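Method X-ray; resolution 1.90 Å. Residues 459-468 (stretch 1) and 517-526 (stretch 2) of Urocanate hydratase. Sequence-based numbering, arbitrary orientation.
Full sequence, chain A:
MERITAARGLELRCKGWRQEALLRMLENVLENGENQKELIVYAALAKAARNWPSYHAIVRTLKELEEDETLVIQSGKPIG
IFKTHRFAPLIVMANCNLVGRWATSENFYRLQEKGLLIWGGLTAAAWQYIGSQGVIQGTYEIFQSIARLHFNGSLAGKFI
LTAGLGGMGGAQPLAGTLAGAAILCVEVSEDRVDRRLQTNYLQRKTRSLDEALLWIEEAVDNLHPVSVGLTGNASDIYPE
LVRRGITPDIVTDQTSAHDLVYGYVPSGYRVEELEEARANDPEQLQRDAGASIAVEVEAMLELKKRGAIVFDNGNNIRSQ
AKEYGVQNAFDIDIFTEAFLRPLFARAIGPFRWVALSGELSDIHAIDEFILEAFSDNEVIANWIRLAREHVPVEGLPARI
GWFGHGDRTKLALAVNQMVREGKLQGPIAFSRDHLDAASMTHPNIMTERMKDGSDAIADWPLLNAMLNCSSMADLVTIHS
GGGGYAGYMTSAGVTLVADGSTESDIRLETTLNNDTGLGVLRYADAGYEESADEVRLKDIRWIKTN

Stretch 1 (459-468) DWPLLNAMLN
Stretch 2 517-526: GLGVLRYADA

The arginine R522 covers one face of the W460 indole twice over, with its aliphatic stem and with its guanidinium. R522 CG lies 3.4 Å from the centroid of the W460 five-membered ring, 19° off the normal, a CH-pi contact over the face; its closest indole atom is W460 CD2, at 3.3 Å from R522 CG. The guanidinium then lies flat on the ring, planes at 26° and centres 4.0 Å apart, and R522 CZ stands 4.0 Å from the centroid of that W460 ring, 31° off the normal, an off-centre cation-pi pairing. The R522 rotamer achieves this: chi1 t, chi2 off-well at -93°, chi3 t, chi4 -83°. W460 meets it with chi1 m and chi2 103°.

Both backbones are helical, the first throughout 459-468 and the second from G517 through at least A524, with most phi/psi values near -60/-45. Their axes run nearly antiparallel, at 156°, approaching to 10.6 Å. Register is fixed by W460 CA to R522 CA at 7.2 Å and N464 CA to L518 CA at 7.0 Å, one helical turn apart on each helix. Backbone bonds from N of i+4 to O of i hold each helix, such as N464 N to W460 O at 2.7 Å and R522 N to L518 O at 2.8 Å.

One turn from the stack, L518 (chi1 t, chi2 p) points toward the first helix as a knob among W460, L463, N464 and L467. L518 CD2 reaches N464 N at 3.6 Å and L463 CB at 3.9 Å; L518 CD1 meets W460 CZ3 at 4.1 Å near the ring plane, and L518 CB meets L467 CD2 at 4.2 Å. D525 OD2 approaches the indole edge, 4.0 Å from W460 CZ2. No hydrogen bond crosses the interface; the 375 Å² buried between the stretches, both sides summed, comes with the arginine-indole contacts, apolar packing around L518, and the edge contact of D525.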

# COMPACT_ATOMS: atom_id res chain seq x y z
N ASP A 459 1.47 4.00 -6.18
CA ASP A 459 2.76 3.33 -6.09
C ASP A 459 3.76 4.11 -5.24
O ASP A 459 4.58 3.52 -4.54
CB ASP A 459 3.37 3.16 -7.48
CG ASP A 459 2.52 2.26 -8.41
OD1 ASP A 459 1.81 1.35 -7.93
OD2 ASP A 459 2.55 2.52 -9.62
N TRP A 460 3.78 5.43 -5.41
CA TRP A 460 4.89 6.23 -4.89
C TRP A 460 5.02 6.18 -3.37
O TRP A 460 6.13 5.88 -2.87
CB TRP A 460 4.74 7.66 -5.41
CG TRP A 460 4.80 7.70 -6.94
CD1 TRP A 460 3.75 7.84 -7.81
CD2 TRP A 460 5.97 7.56 -7.74
NE1 TRP A 460 4.21 7.83 -9.11
CE2 TRP A 460 5.57 7.66 -9.09
CE3 TRP A 460 7.34 7.43 -7.44
CZ2 TRP A 460 6.48 7.62 -10.14
CZ3 TRP A 460 8.25 7.39 -8.50
CH2 TRP A 460 7.81 7.48 -9.83
N PRO A 461 3.98 6.44 -2.58
CA PRO A 461 4.16 6.29 -1.12
C PRO A 461 4.53 4.89 -0.70
O PRO A 461 5.31 4.74 0.25
CB PRO A 461 2.81 6.75 -0.53
CG PRO A 461 1.81 6.68 -1.71
CD PRO A 461 2.67 7.03 -2.91
N LEU A 462 4.00 3.86 -1.38
CA LEU A 462 4.43 2.48 -1.11
C LEU A 462 5.92 2.34 -1.36
O LEU A 462 6.65 1.77 -0.55
CB LEU A 462 3.64 1.49 -1.97
CG LEU A 462 2.12 1.63 -1.86
CD1 LEU A 462 1.35 0.58 -2.64
CD2 LEU A 462 1.75 1.66 -0.40
N LEU A 463 6.39 2.82 -2.52
CA LEU A 463 7.84 2.85 -2.78
C LEU A 463 8.61 3.64 -1.71
O LEU A 463 9.71 3.23 -1.30
CB LEU A 463 8.09 3.48 -4.15
CG LEU A 463 7.65 2.54 -5.27
CD1 LEU A 463 7.71 3.31 -6.61
CD2 LEU A 463 8.59 1.33 -5.28
N ASN A 464 8.08 4.79 -1.28
CA ASN A 464 8.77 5.61 -0.29
C ASN A 464 8.96 4.82 1.01
O ASN A 464 10.07 4.76 1.56
CB ASN A 464 7.95 6.90 -0.10
CG ASN A 464 8.51 7.81 0.97
OD1 ASN A 464 7.85 8.11 1.95
ND2 ASN A 464 9.71 8.30 0.76
N ALA A 465 7.91 4.14 1.45
CA ALA A 465 8.00 3.31 2.65
C ALA A 465 9.03 2.19 2.48
O ALA A 465 9.91 2.00 3.33
CB ALA A 465 6.63 2.73 2.99
N MET A 466 8.89 1.40 1.41
CA MET A 466 9.85 0.31 1.20
C MET A 466 11.28 0.79 1.09
O MET A 466 12.19 0.17 1.66
CB MET A 466 9.51 -0.56 -0.01
CG MET A 466 8.17 -1.28 0.13
SD MET A 466 7.97 -2.40 -1.25
CE MET A 466 7.56 -1.21 -2.47
N LEU A 467 11.52 1.86 0.35
CA LEU A 467 12.87 2.40 0.24
C LEU A 467 13.37 2.93 1.59
O LEU A 467 14.54 2.72 1.96
CB LEU A 467 12.90 3.51 -0.82
CG LEU A 467 14.26 4.11 -1.16
CD1 LEU A 467 15.25 3.03 -1.62
CD2 LEU A 467 14.15 5.19 -2.27
N ASN A 468 12.50 3.60 2.35
CA ASN A 468 12.94 4.07 3.65
C ASN A 468 13.23 2.92 4.60
O ASN A 468 14.17 3.01 5.41
CB ASN A 468 11.92 5.03 4.24
CG ASN A 468 11.97 6.38 3.56
OD1 ASN A 468 12.95 6.67 2.86
ND2 ASN A 468 10.96 7.22 3.76
N GLY A 517 15.18 12.09 -2.36
CA GLY A 517 15.58 11.73 -3.71
C GLY A 517 14.44 11.11 -4.50
O GLY A 517 14.23 11.43 -5.67
N LEU A 518 13.69 10.21 -3.87
CA LEU A 518 12.56 9.63 -4.59
C LEU A 518 11.50 10.67 -4.84
O LEU A 518 10.80 10.63 -5.87
CB LEU A 518 11.98 8.45 -3.78
CG LEU A 518 10.80 7.71 -4.44
CD1 LEU A 518 11.23 7.02 -5.73
CD2 LEU A 518 10.18 6.71 -3.43
N GLY A 519 11.34 11.60 -3.88
CA GLY A 519 10.43 12.73 -4.08
C GLY A 519 10.73 13.52 -5.34
O GLY A 519 9.82 13.80 -6.13
N VAL A 520 12.00 13.88 -5.55
CA VAL A 520 12.35 14.59 -6.79
C VAL A 520 12.02 13.73 -8.00
O VAL A 520 11.46 14.21 -8.98
CB VAL A 520 13.84 14.98 -6.80
CG1 VAL A 520 14.14 15.69 -8.14
CG2 VAL A 520 14.13 15.90 -5.62
N LEU A 521 12.38 12.46 -7.95
CA LEU A 521 12.15 11.64 -9.14
C LEU A 521 10.68 11.45 -9.42
O LEU A 521 10.29 11.30 -10.58
CB LEU A 521 12.84 10.27 -9.03
CG LEU A 521 14.36 10.24 -9.01
CD1 LEU A 521 14.88 8.86 -9.31
CD2 LEU A 521 14.88 11.22 -10.08
N ARG A 522 9.83 11.44 -8.38
CA ARG A 522 8.40 11.29 -8.63
C ARG A 522 7.87 12.45 -9.47
O ARG A 522 7.05 12.25 -10.38
CB ARG A 522 7.63 11.19 -7.30
CG ARG A 522 6.19 10.81 -7.46
CD ARG A 522 5.27 12.06 -7.55
NE ARG A 522 3.93 11.61 -7.83
CZ ARG A 522 3.49 11.33 -9.05
NH1 ARG A 522 4.29 11.47 -10.10
NH2 ARG A 522 2.24 10.89 -9.22
N TYR A 523 8.28 13.68 -9.15
CA TYR A 523 7.87 14.84 -9.94
C TYR A 523 8.64 14.91 -11.25
O TYR A 523 8.08 15.31 -12.27
CB TYR A 523 8.01 16.14 -9.11
CG TYR A 523 6.86 16.18 -8.14
CD1 TYR A 523 5.65 16.75 -8.52
CD2 TYR A 523 6.92 15.48 -6.93
CE1 TYR A 523 4.54 16.69 -7.68
CE2 TYR A 523 5.80 15.41 -6.09
CZ TYR A 523 4.62 16.01 -6.48
OH TYR A 523 3.50 15.98 -5.67
N ALA A 524 9.90 14.48 -11.26
CA ALA A 524 10.61 14.41 -12.54
C ALA A 524 9.91 13.48 -13.51
O ALA A 524 9.70 13.81 -14.68
CB ALA A 524 12.05 13.96 -12.32
N ASP A 525 9.48 12.30 -13.01
CA ASP A 525 8.75 11.35 -13.84
C ASP A 525 7.49 11.97 -14.41
O ASP A 525 7.09 11.63 -15.53
CB ASP A 525 8.38 10.12 -13.04
CG ASP A 525 7.68 9.08 -13.88
OD1 ASP A 525 8.41 8.36 -14.60
OD2 ASP A 525 6.42 9.02 -13.86
N ALA A 526 6.83 12.84 -13.66
CA ALA A 526 5.60 13.41 -14.19
C ALA A 526 5.87 14.55 -15.17
O ALA A 526 4.92 15.11 -15.71
CB ALA A 526 4.70 13.91 -13.06